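GCN5-related N-acetyltransferase (Kribbella flavida, PDB 4IUS) probably transfers an acyl group, most likely acetyl from acetyl-coenzyme A, to an acceptor, as members of the GNAT family generally do. Local coordinates at residues P105-E110 and L225-D230; A174-T179 and A189-L194; A7-S12 and G219-W224; V101-L106 and T246-G251; L114-F119 and A210-F215. The protein carries 1 engineered substitution. One frame throughout, in Å; residues are numbered along the deposited sequence.

Contact 1: residues P105-E110 and L225-D230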
# COMPACT_ATOMS: atom_id res chain seq x y z
N PRO A 105 10.66 2.25 -2.96
CA PRO A 105 10.51 1.59 -4.23
C PRO A 105 9.20 0.83 -4.29
O PRO A 105 8.78 0.23 -3.28
CB PRO A 105 11.73 0.66 -4.27
CG PRO A 105 11.95 0.34 -2.82
CD PRO A 105 11.60 1.59 -2.08
N LEU A 106 8.62 0.76 -5.47
CA LEU A 106 7.48 -0.08 -5.72
C LEU A 106 7.96 -1.27 -6.53
O LEU A 106 8.47 -1.11 -7.64
CB LEU A 106 6.36 0.64 -6.47
CG LEU A 106 5.77 1.87 -5.80
CD1 LEU A 106 4.46 2.20 -6.52
CD2 LEU A 106 5.54 1.64 -4.30
N LEU A 107 7.81 -2.45 -5.95
CA LEU A 107 8.19 -3.71 -6.55
C LEU A 107 6.93 -4.39 -7.05
O LEU A 107 5.87 -4.26 -6.45
CB LEU A 107 8.86 -4.63 -5.55
CG LEU A 107 10.04 -4.08 -4.69
CD1 LEU A 107 10.66 -5.19 -3.82
CD2 LEU A 107 11.06 -3.30 -5.44
N ALA A 108 7.00 -5.05 -8.19
CA ALA A 108 5.81 -5.65 -8.79
C ALA A 108 6.09 -7.03 -9.37
O ALA A 108 7.22 -7.34 -9.72
CB ALA A 108 5.14 -4.74 -9.83
N VAL A 109 5.03 -7.81 -9.52
CA VAL A 109 5.15 -9.14 -10.09
C VAL A 109 3.81 -9.48 -10.78
O VAL A 109 2.72 -9.04 -10.39
CB VAL A 109 5.49 -10.23 -9.02
CG1 VAL A 109 4.30 -10.50 -8.06
CG2 VAL A 109 5.96 -11.52 -9.69
N GLU A 110 3.91 -10.29 -11.83
CA GLU A 110 2.75 -10.78 -12.59
C GLU A 110 2.64 -12.31 -12.37
O GLU A 110 3.62 -12.94 -11.97
CB GLU A 110 2.90 -10.50 -14.07
CG GLU A 110 2.79 -9.01 -14.37
CD GLU A 110 2.76 -8.69 -15.86
OE1 GLU A 110 3.59 -9.24 -16.62
OE2 GLU A 110 1.91 -7.87 -16.27
N LEU A 225 4.12 -4.12 -4.14
CA LEU A 225 4.38 -3.82 -2.73
C LEU A 225 5.52 -2.84 -2.59
O LEU A 225 6.27 -2.60 -3.52
CB LEU A 225 4.67 -5.06 -1.93
CG LEU A 225 5.86 -5.93 -2.32
CD1 LEU A 225 7.17 -5.35 -1.74
CD2 LEU A 225 5.65 -7.38 -1.88
N THR A 226 5.56 -2.21 -1.42
CA THR A 226 6.71 -1.47 -1.04
C THR A 226 7.36 -2.14 0.18
O THR A 226 6.66 -2.60 1.07
CB THR A 226 6.38 0.01 -0.83
OG1 THR A 226 7.62 0.69 -0.72
CG2 THR A 226 5.57 0.26 0.42
N PRO A 227 8.69 -2.30 0.18
CA PRO A 227 9.39 -3.12 1.18
C PRO A 227 9.80 -2.37 2.41
O PRO A 227 9.76 -1.15 2.42
CB PRO A 227 10.68 -3.52 0.43
CG PRO A 227 10.95 -2.40 -0.46
CD PRO A 227 9.60 -1.91 -0.90
N GLY A 228 10.20 -3.14 3.43
CA GLY A 228 10.97 -2.65 4.57
C GLY A 228 10.12 -2.16 5.73
O GLY A 228 10.64 -1.77 6.78
N ASP A 229 8.80 -2.19 5.56
CA ASP A 229 7.90 -1.55 6.51
C ASP A 229 7.81 -2.30 7.83
O ASP A 229 7.43 -1.72 8.85
CB ASP A 229 6.50 -1.38 5.89
CG ASP A 229 6.45 -0.28 4.80
OD1 ASP A 229 7.31 0.64 4.82
OD2 ASP A 229 5.52 -0.34 3.94
N ASP A 230 8.16 -3.59 7.78
CA ASP A 230 8.26 -4.45 8.97
C ASP A 230 9.67 -4.54 9.54
O ASP A 230 9.93 -5.33 10.47
CB ASP A 230 7.77 -5.87 8.63
CG ASP A 230 8.44 -6.49 7.37
OD1 ASP A 230 8.14 -7.67 7.12
OD2 ASP A 230 9.24 -5.84 6.65
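L107 and L225 make the tight half of this contact as an antiparallel hydrogen-bonded pair. L107 N reaches L225 O at 2.9 Å with an N-H...O angle of 166°, and L225 N returns the bond to L107 O at the same length. On the face carrying both leucines, CD1 of L107 meets CD1 of L225 at 4.1 Å; branched apolar groups suit this place, where T207 of helix 202-216 also packs on L225.

One residue later the regular pairing stops and a side chain takes over from the backbone. In one of two modelled conformers, T226 OG1 donates to P105 O at 2.8 Å from above the carbonyl plane, its hydroxyl standing anti to its own backbone N (chi1 -169°). P227, having no N-H to offer a neighbouring strand, contributes its ring instead, CD lying 3.3 Å from P105 O. No backbone bond closes this proline side, where the two rings, both partly exposed, touch at 3.8 Å between P105 CG and P227 CG.

Strand 222-225 thus ends beside strand 99-109 and gives way to a loop, within the mixed, mostly antiparallel central sheet typical of the GNAT fold.

Contact 2: residues A174-T179 and A189-L194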
# COMPACT_ATOMS: atom_id res chain seq x y z
N ALA A 174 3.35 -15.83 10.97
CA ALA A 174 3.65 -14.81 9.95
C ALA A 174 2.39 -14.57 9.16
O ALA A 174 1.47 -15.39 9.14
CB ALA A 174 4.80 -15.18 9.04
N THR A 175 2.35 -13.41 8.50
CA THR A 175 1.15 -13.01 7.80
C THR A 175 1.49 -12.05 6.64
O THR A 175 2.56 -11.45 6.62
CB THR A 175 0.18 -12.29 8.80
OG1 THR A 175 -1.09 -12.08 8.15
CG2 THR A 175 0.67 -10.96 9.30
N ALA A 176 0.56 -11.93 5.71
CA ALA A 176 0.57 -10.93 4.64
C ALA A 176 -0.86 -10.79 4.13
O ALA A 176 -1.67 -11.66 4.34
CB ALA A 176 1.51 -11.34 3.48
N ALA A 177 -1.14 -9.66 3.50
CA ALA A 177 -2.50 -9.35 3.05
C ALA A 177 -2.45 -8.77 1.65
O ALA A 177 -1.38 -8.27 1.21
CB ALA A 177 -3.10 -8.33 4.01
N TRP A 178 -3.59 -8.81 0.97
CA TRP A 178 -3.73 -8.13 -0.31
C TRP A 178 -4.96 -7.23 -0.26
O TRP A 178 -5.96 -7.53 0.37
CB TRP A 178 -3.82 -9.14 -1.48
CG TRP A 178 -5.07 -9.98 -1.58
CD1 TRP A 178 -6.18 -9.72 -2.35
CD2 TRP A 178 -5.30 -11.28 -0.98
NE1 TRP A 178 -7.09 -10.72 -2.22
CE2 TRP A 178 -6.61 -11.69 -1.39
CE3 TRP A 178 -4.60 -12.09 -0.09
CZ2 TRP A 178 -7.17 -12.88 -0.97
CZ3 TRP A 178 -5.17 -13.31 0.31
CH2 TRP A 178 -6.44 -13.68 -0.10
N THR A 179 -4.87 -6.10 -0.95
CA THR A 179 -5.95 -5.18 -1.04
C THR A 179 -6.99 -5.59 -2.07
O THR A 179 -6.72 -6.38 -2.95
CB THR A 179 -5.47 -3.74 -1.37
OG1 THR A 179 -4.91 -3.77 -2.69
CG2 THR A 179 -4.46 -3.25 -0.37
N ALA A 189 0.55 -6.10 1.32
CA ALA A 189 0.98 -5.27 2.44
C ALA A 189 0.67 -6.03 3.71
O ALA A 189 0.31 -7.19 3.70
CB ALA A 189 0.27 -3.90 2.41
N GLY A 190 0.88 -5.40 4.84
CA GLY A 190 0.57 -6.05 6.10
C GLY A 190 1.45 -7.26 6.38
O GLY A 190 1.03 -8.18 7.06
N VAL A 191 2.68 -7.26 5.89
CA VAL A 191 3.57 -8.38 6.03
C VAL A 191 4.20 -8.29 7.42
O VAL A 191 4.69 -7.24 7.83
CB VAL A 191 4.67 -8.45 4.95
CG1 VAL A 191 5.56 -9.69 5.12
CG2 VAL A 191 4.03 -8.46 3.58
N GLY A 192 4.21 -9.40 8.15
CA GLY A 192 4.94 -9.47 9.39
C GLY A 192 5.18 -10.86 9.86
O GLY A 192 4.58 -11.81 9.41
N THR A 193 6.10 -10.98 10.82
CA THR A 193 6.37 -12.21 11.51
C THR A 193 6.51 -11.95 12.98
O THR A 193 6.96 -10.86 13.38
CB THR A 193 7.66 -12.90 11.03
OG1 THR A 193 8.80 -12.30 11.64
CG2 THR A 193 7.76 -12.86 9.51
N LEU A 194 6.13 -12.91 13.79
CA LEU A 194 6.43 -12.78 15.22
C LEU A 194 7.94 -12.63 15.43
O LEU A 194 8.75 -13.23 14.74
CB LEU A 194 5.93 -14.01 15.95
CG LEU A 194 4.41 -14.15 16.08
CD1 LEU A 194 4.16 -15.47 16.83
CD2 LEU A 194 3.75 -12.93 16.74
O HOH W 1 -1.60 -9.34 7.20
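T175 turns its hydroxyl anti to its backbone N (chi1 -171°), which puts CG2 between N and the carbonyl carbon and 3.6 Å from G190 O. V191 likewise has CG1 anti to N (chi1 -178°); its other methyl, CG2, then stands beside N and packs on A176 CB at 3.8 Å. A small alanine suits this place, since A210 of helix 202-216 presses on the same side chain.

The frame for these side chains is an antiparallel hairpin. T175 N gives a 2.9 Å bond to G192 O, and G192 N gives one of 3.0 Å to T175 O. Two residues along, A177 and A189 form the next hydrogen-bonded pair, with 2.9 Å from A177 N to A189 O. Between the pairs, A176 faces both G190 and V191, so strand 189-193 carries one extra residue: a beta bulge. G190 absorbs it with a positive phi of 65°, a conformation easy for glycine, and a side chain there would point at A177.

The bulge is probably the one GNAT enzymes carry in the strand before the pyrophosphate-binding loop; in relatives it turns backbone polar groups toward the bound acyl-coenzyme A.

T175 OG1 is hydrogen-bonded to V164 O of strand 161-168 and also receives a hydrogen from a water at 2.9 Å. That water gives another to G190 O at 2.9 Å, so where the bulge interrupts the backbone pairing, this carbonyl takes a water hydrogen instead.

Contact 3: residues A7-S12 and G219-W224. With EDO (1,2-ethanediol), chain E.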
# COMPACT_ATOMS: atom_id res chain seq x y z
N ALA A 7 3.64 2.40 -13.99
CA ALA A 7 3.55 3.37 -12.89
C ALA A 7 2.16 4.02 -12.86
O ALA A 7 1.51 4.14 -11.82
CB ALA A 7 4.66 4.40 -12.99
N ALA A 8 1.72 4.48 -14.02
CA ALA A 8 0.39 5.07 -14.15
C ALA A 8 -0.71 4.07 -13.83
O ALA A 8 -1.70 4.45 -13.20
CB ALA A 8 0.18 5.71 -15.53
N ARG A 9 -0.55 2.81 -14.27
CA ARG A 9 -1.55 1.79 -13.96
C ARG A 9 -1.68 1.62 -12.44
O ARG A 9 -2.80 1.55 -11.92
CB ARG A 9 -1.17 0.50 -14.63
CG ARG A 9 -2.21 -0.57 -14.40
CD ARG A 9 -1.86 -1.87 -15.06
NE ARG A 9 -2.84 -2.88 -14.67
CZ ARG A 9 -2.63 -4.18 -14.80
NH1 ARG A 9 -1.49 -4.65 -15.29
NH2 ARG A 9 -3.55 -5.01 -14.35
N ILE A 10 -0.56 1.55 -11.74
CA ILE A 10 -0.56 1.36 -10.31
C ILE A 10 -1.17 2.57 -9.61
O ILE A 10 -2.05 2.45 -8.75
CB ILE A 10 0.84 1.08 -9.77
CG1 ILE A 10 1.26 -0.34 -10.22
CG2 ILE A 10 0.89 1.22 -8.25
CD1 ILE A 10 2.72 -0.66 -9.93
N ALA A 11 -0.77 3.78 -10.01
CA ALA A 11 -1.32 4.99 -9.38
C ALA A 11 -2.82 5.09 -9.59
O ALA A 11 -3.58 5.47 -8.69
CB ALA A 11 -0.60 6.23 -9.90
N SER A 12 -3.28 4.79 -10.79
CA SER A 12 -4.69 4.85 -11.11
C SER A 12 -5.50 3.82 -10.31
O SER A 12 -6.59 4.12 -9.84
CB SER A 12 -4.93 4.67 -12.62
OG SER A 12 -4.49 5.78 -13.37
N GLY A 219 -8.51 -12.63 -8.49
CA GLY A 219 -8.63 -12.12 -9.87
C GLY A 219 -7.60 -11.07 -10.27
O GLY A 219 -7.73 -10.40 -11.32
N ALA A 220 -6.56 -10.92 -9.45
CA ALA A 220 -5.53 -9.91 -9.76
C ALA A 220 -4.69 -10.41 -10.94
O ALA A 220 -4.40 -11.62 -11.03
CB ALA A 220 -4.65 -9.63 -8.56
N THR A 221 -4.23 -9.47 -11.75
CA THR A 221 -3.24 -9.73 -12.80
C THR A 221 -1.90 -9.00 -12.57
O THR A 221 -0.94 -9.21 -13.32
CB THR A 221 -3.82 -9.36 -14.17
OG1 THR A 221 -4.09 -7.95 -14.21
CG2 THR A 221 -5.10 -10.16 -14.42
N LEU A 222 -1.85 -8.16 -11.57
CA LEU A 222 -0.63 -7.46 -11.20
C LEU A 222 -0.62 -7.27 -9.68
O LEU A 222 -1.67 -6.81 -9.14
CB LEU A 222 -0.51 -6.09 -11.91
CG LEU A 222 0.72 -5.26 -11.60
CD1 LEU A 222 2.00 -5.92 -12.09
CD2 LEU A 222 0.58 -3.83 -12.16
N ALA A 223 0.50 -7.54 -8.98
CA ALA A 223 0.64 -7.29 -7.55
C ALA A 223 1.83 -6.39 -7.35
O ALA A 223 2.84 -6.57 -8.02
CB ALA A 223 0.82 -8.58 -6.76
N TRP A 224 1.72 -5.43 -6.44
CA TRP A 224 2.83 -4.58 -6.09
C TRP A 224 2.93 -4.44 -4.60
O TRP A 224 1.97 -4.66 -3.87
CB TRP A 224 2.77 -3.21 -6.77
CG TRP A 224 1.65 -2.35 -6.31
CD1 TRP A 224 0.34 -2.34 -6.77
CD2 TRP A 224 1.68 -1.40 -5.23
NE1 TRP A 224 -0.41 -1.43 -6.07
CE2 TRP A 224 0.36 -0.82 -5.14
CE3 TRP A 224 2.67 -0.96 -4.34
CZ2 TRP A 224 0.04 0.17 -4.21
CZ3 TRP A 224 2.33 0.02 -3.39
CH2 TRP A 224 1.06 0.56 -3.33
C1 EDO E . -4.33 -1.55 -5.05
O1 EDO E . -3.34 -0.65 -5.58
C2 EDO E . -5.61 -1.41 -5.86
O2 EDO E . -6.54 -0.51 -5.23
O HOH W 2 -0.69 -7.43 -15.52
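R9 and T221 meet at the exposed end of this contact. R9 NH2 donates to T221 OG1 at 3.0 Å, the oxygen lying in the guanidinium plane. A water, also at the edge of that group, joins the same two residues: it accepts from R9 NH1 at 2.9 Å and donates to T221 O at 2.8 Å. Over one face of the guanidinium lies L222 CB, 3.8 Å from R9 NH1, so arginine serves here as both a donor and a flat surface for a leucine.

Further inside, I10 lays its methyl CG2 over the indole of W224 in a CH-pi contact, 3.7 Å from the centroid of the five-membered ring and 12° off its normal. I10 CG1 also touches L222 CD2 at 4.1 Å, the two side chains crossing at about a right angle. At the ring edge, W224 NE1 donates at 3.1 Å to O1 of an ethanediol, probably from the crystallisation liquor, which bonds as well to A13 O of the same helix as I10.

What positions this shell lies around it. R9 leaves the helix with CG anti to N (chi1 -177°) and runs on extended to NE, and its NH2 has a second acceptor in D183 O. L106 of strand 99-109 packs on both I10 and W224.

L222 and W224 point at helix 6-19, while A223 between them points the other way, to T211 and F215. Helices 6-19 and 202-216 thus pack on opposite faces of the sheet, helix 7-12 at 80° to strand 222-224, an alpha/beta/alpha layering consistent with the GNAT fold.

Contact 4: residues V101-L106 and T246-G251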
# COMPACT_ATOMS: atom_id res chain seq x y z
N VAL A 101 9.48 12.91 2.66
CA VAL A 101 10.02 12.11 3.74
C VAL A 101 10.73 10.85 3.24
O VAL A 101 11.69 10.41 3.85
CB VAL A 101 8.87 11.80 4.72
CG1 VAL A 101 9.27 10.78 5.76
CG2 VAL A 101 8.45 13.10 5.41
N SER A 102 10.24 10.30 2.15
CA SER A 102 10.79 9.06 1.61
C SER A 102 10.40 8.90 0.16
O SER A 102 9.40 9.48 -0.27
CB SER A 102 10.31 7.86 2.38
OG SER A 102 8.92 7.70 2.24
N ARG A 103 11.17 8.08 -0.54
CA ARG A 103 10.89 7.67 -1.91
C ARG A 103 11.00 6.17 -1.97
O ARG A 103 11.95 5.61 -2.53
CB ARG A 103 11.81 8.33 -2.92
CG ARG A 103 11.50 9.81 -3.09
CD ARG A 103 12.46 10.49 -4.04
NE ARG A 103 13.79 10.59 -3.46
CZ ARG A 103 14.89 10.97 -4.14
NH1 ARG A 103 14.83 11.26 -5.44
NH2 ARG A 103 16.06 11.03 -3.52
N PRO A 104 10.04 5.48 -1.39
CA PRO A 104 10.18 4.01 -1.36
C PRO A 104 10.00 3.38 -2.73
O PRO A 104 9.22 3.85 -3.55
CB PRO A 104 9.09 3.58 -0.42
CG PRO A 104 8.29 4.76 -0.06
CD PRO A 104 8.85 5.96 -0.68
N PRO A 105 10.66 2.25 -2.96
CA PRO A 105 10.51 1.59 -4.23
C PRO A 105 9.20 0.83 -4.29
O PRO A 105 8.78 0.23 -3.28
CB PRO A 105 11.73 0.66 -4.27
CG PRO A 105 11.95 0.34 -2.82
CD PRO A 105 11.60 1.59 -2.08
N LEU A 106 8.62 0.76 -5.47
CA LEU A 106 7.48 -0.08 -5.72
C LEU A 106 7.96 -1.27 -6.53
O LEU A 106 8.47 -1.11 -7.64
CB LEU A 106 6.36 0.64 -6.47
CG LEU A 106 5.77 1.87 -5.80
CD1 LEU A 106 4.46 2.20 -6.52
CD2 LEU A 106 5.54 1.64 -4.30
N THR A 246 8.70 4.33 -8.47
CA THR A 246 9.23 5.05 -7.31
C THR A 246 8.07 5.76 -6.66
O THR A 246 7.48 6.66 -7.26
CB THR A 246 10.25 6.15 -7.76
OG1 THR A 246 11.23 5.58 -8.64
CG2 THR A 246 10.93 6.79 -6.56
N ALA A 247 7.71 5.39 -5.42
CA ALA A 247 6.73 6.14 -4.67
C ALA A 247 7.40 7.37 -4.07
O ALA A 247 8.62 7.42 -3.91
CB ALA A 247 6.13 5.25 -3.58
N VAL A 248 6.59 8.36 -3.75
CA VAL A 248 7.07 9.56 -3.08
C VAL A 248 6.05 9.89 -1.98
O VAL A 248 4.88 9.97 -2.27
CB VAL A 248 7.15 10.77 -4.03
CG1 VAL A 248 7.90 11.89 -3.30
CG2 VAL A 248 7.91 10.42 -5.34
N HIS A 249 6.52 9.96 -0.74
CA HIS A 249 5.66 10.24 0.42
C HIS A 249 6.03 11.60 0.93
O HIS A 249 7.18 11.86 1.27
CB HIS A 249 5.86 9.18 1.51
CG HIS A 249 5.40 7.81 1.13
ND1 HIS A 249 5.41 6.78 2.00
CD2 HIS A 249 4.79 7.35 -0.02
CE1 HIS A 249 4.91 5.69 1.39
NE2 HIS A 249 4.53 6.02 0.16
N LEU A 250 5.06 12.49 0.97
CA LEU A 250 5.21 13.89 1.36
C LEU A 250 4.31 14.23 2.54
O LEU A 250 3.19 13.73 2.64
CB LEU A 250 4.82 14.83 0.21
CG LEU A 250 5.54 14.60 -1.12
CD1 LEU A 250 4.75 13.77 -2.13
CD2 LEU A 250 5.92 15.96 -1.71
N GLY A 251 4.79 15.12 3.40
CA GLY A 251 3.98 15.63 4.46
C GLY A 251 3.98 17.15 4.56
O GLY A 251 4.96 17.80 4.23
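V101 and S102 both face H249, a classic beta bulge in the antiparallel pairing of strands 99-109 and 242-251. Three backbone bonds hold the strands together. V101 N donates to H249 O at 2.9 Å, H249 N to S102 O with an almost straight angle of 177°, and A247 N to P104 O at 2.9 Å. The ladder is incomplete between them, because P104 N has no hydrogen to give A247 O; that oxygen instead receives a CA-H...O contact from R103 CA at 3.0 Å.

The flat-group contact belongs to P104, whose CG stands over one face of the H249 imidazole, 4.0 Å from its centroid and 16° off the ring normal. Proline suits this place, giving a compact C-H surface at a position where the ladder gets no N-H.

Polar side chains turn to the C terminus: H249 ND1 is hydrogen-bonded to R261 O and S102 OG to R261 OXT. An alanine in place of H249 would probably leave R261 O without this mate and open a gap under the P104 ring. T246 OG1, farther along, bonds to E84.

Methyl contacts close the other end, where R103 CB touches T246 CG2 at 4.0 Å. The methyl of A247 is small enough to sit against a carbonyl and a leucine at once: its CB lies 3.4 Å from P104 O and 3.7 Å from L106 CD2.

Contact 5: residues L114-F119 and A210-F215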
# COMPACT_ATOMS: atom_id res chain seq x y z
N LEU A 114 5.64 -15.23 -10.54
CA LEU A 114 5.66 -15.45 -9.10
C LEU A 114 6.27 -16.82 -8.78
O LEU A 114 5.97 -17.83 -9.45
CB LEU A 114 4.25 -15.42 -8.53
CG LEU A 114 4.13 -15.66 -7.01
CD1 LEU A 114 4.80 -14.56 -6.20
CD2 LEU A 114 2.65 -15.82 -6.69
N LEU A 115 7.14 -16.85 -7.77
CA LEU A 115 7.78 -18.07 -7.26
C LEU A 115 7.40 -18.19 -5.79
O LEU A 115 7.61 -17.25 -5.02
CB LEU A 115 9.32 -18.02 -7.43
CG LEU A 115 9.86 -17.72 -8.85
CD1 LEU A 115 11.35 -17.35 -8.91
CD2 LEU A 115 9.59 -18.91 -9.76
N VAL A 116 6.71 -19.28 -5.42
CA VAL A 116 6.45 -19.57 -4.03
C VAL A 116 7.54 -20.53 -3.57
O VAL A 116 7.62 -21.65 -4.10
CB VAL A 116 5.04 -20.15 -3.79
CG1 VAL A 116 4.84 -20.43 -2.31
CG2 VAL A 116 3.96 -19.20 -4.34
N PRO A 117 8.36 -20.14 -2.58
CA PRO A 117 9.42 -21.02 -2.11
C PRO A 117 8.91 -22.30 -1.49
O PRO A 117 7.75 -22.39 -1.08
CB PRO A 117 10.13 -20.19 -1.04
CG PRO A 117 9.75 -18.76 -1.33
CD PRO A 117 8.36 -18.85 -1.85
N GLU A 118 9.77 -23.29 -1.38
CA GLU A 118 9.44 -24.49 -0.62
C GLU A 118 9.24 -24.13 0.84
O GLU A 118 9.97 -23.31 1.40
CB GLU A 118 10.60 -25.49 -0.78
CG GLU A 118 10.48 -26.77 0.04
CD GLU A 118 11.56 -27.81 -0.22
OE1 GLU A 118 12.49 -27.55 -1.01
OE2 GLU A 118 11.43 -28.91 0.38
N PHE A 119 8.26 -24.77 1.47
CA PHE A 119 7.97 -24.56 2.88
C PHE A 119 8.84 -25.50 3.73
O PHE A 119 8.88 -26.71 3.43
CB PHE A 119 6.50 -24.83 3.16
CG PHE A 119 5.56 -23.68 2.81
CD1 PHE A 119 5.67 -22.96 1.64
CD2 PHE A 119 4.65 -23.28 3.74
CE1 PHE A 119 4.79 -21.93 1.39
CE2 PHE A 119 3.80 -22.23 3.50
CZ PHE A 119 3.87 -21.56 2.33
N ALA A 210 0.27 -14.93 -0.13
CA ALA A 210 -0.74 -13.88 -0.28
C ALA A 210 -0.84 -13.42 -1.75
O ALA A 210 -1.93 -13.27 -2.31
CB ALA A 210 -0.48 -12.67 0.60
N THR A 211 0.33 -13.23 -2.38
CA THR A 211 0.35 -12.83 -3.79
C THR A 211 -0.35 -13.91 -4.63
O THR A 211 -1.16 -13.62 -5.51
CB THR A 211 1.78 -12.59 -4.29
OG1 THR A 211 2.42 -11.65 -3.45
CG2 THR A 211 1.76 -12.02 -5.71
N GLN A 212 0.01 -15.17 -4.37
CA GLN A 212 -0.56 -16.27 -5.12
C GLN A 212 -2.05 -16.32 -4.97
O GLN A 212 -2.77 -16.53 -5.95
CB GLN A 212 0.04 -17.58 -4.63
CG GLN A 212 -0.42 -18.79 -5.42
CD GLN A 212 0.16 -20.05 -4.87
OE1 GLN A 212 -0.07 -20.38 -3.73
NE2 GLN A 212 1.00 -20.70 -5.65
N GLN A 213 -2.59 -16.10 -3.77
CA GLN A 213 -4.02 -16.09 -3.60
C GLN A 213 -4.71 -14.91 -4.28
O GLN A 213 -5.80 -15.05 -4.87
CB GLN A 213 -4.36 -16.18 -2.10
CG GLN A 213 -3.85 -17.44 -1.42
CD GLN A 213 -4.21 -18.67 -2.21
OE1 GLN A 213 -5.38 -18.94 -2.44
NE2 GLN A 213 -3.19 -19.40 -2.70
N ALA A 214 -4.08 -13.74 -4.25
CA ALA A 214 -4.62 -12.60 -4.95
C ALA A 214 -4.80 -12.91 -6.44
O ALA A 214 -5.79 -12.54 -7.04
CB ALA A 214 -3.71 -11.37 -4.75
N PHE A 215 -3.82 -13.62 -7.02
CA PHE A 215 -3.91 -14.02 -8.43
C PHE A 215 -4.91 -15.15 -8.66
O PHE A 215 -5.68 -15.12 -9.63
CB PHE A 215 -2.55 -14.48 -8.91
CG PHE A 215 -1.47 -13.41 -8.99
CD1 PHE A 215 -1.75 -12.08 -9.19
CD2 PHE A 215 -0.15 -13.76 -8.91
CE1 PHE A 215 -0.73 -11.15 -9.33
CE2 PHE A 215 0.87 -12.84 -9.05
CZ PHE A 215 0.58 -11.54 -9.27
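T211, which touches L114 through its methyl, has its hydroxyl gripped twice: OG1 is hydrogen-bonded to Y241 OH and to T207 O, one turn earlier in helix 202-216. The contact is a loop laid against a helix of the GNAT fold, segment 114-119 packing on the side of helix 202-216 that T211, Q212 and F215 share. The two bonds on OG1 would hold the rotation of the threonine side chain. Its chi1 of -54° sets OG1 beside the backbone N and leaves CG2 anti to it, where CG2 meets L114 CD1 at 4.0 Å.

L114 carries most of the packing. With CG anti to its backbone N (chi1 179°), it extends toward the helix, and CD2 comes down on the main chain 3.6 Å from Q212 N. The same methyl lies 3.8 Å from Q212 CB and approaches the F215 ring obliquely, 4.1 Å from its CD2. A leucine suits this spot because its forked end can touch T211 with both methyls while CD2 also reaches Q212 and F215. An alanine in place of L114 would probably open a gap beside Q212 and leave the F215 ring freer to shift.

Behind the helix, A210 and A214 press on A176 and W178 of the central sheet, while L115 is tied by a backbone hydrogen bond to L239. No hydrogen bond crosses between the two segments. V116 meets the extended Q212 side chain at about a right angle, with CG2 of V116 3.6 Å from Q212 NE2.

Overall arrangement
From the N terminus, helix 6-19 takes part first: contact 3 sends it across more than 200 residues to strand 222-225. Strand 99-109 follows and opens contact 4, to strand 242-251, and contact 1, to the loop after strand 222-225; these start from shared residues. Contact 3 crosses both, since its first segment precedes theirs and its second ends before their second segments begin. Contact 5, from the loop after strand 99-109 to helix 202-216, nests inside contacts 1, 3 and 4. Innermost is contact 2, the hairpin of strands 171-179 and 185-193. Contacts 1, 2 and 4 knit one mixed sheet; contacts 3 and 5 tie a helix to it and a loop to another helix.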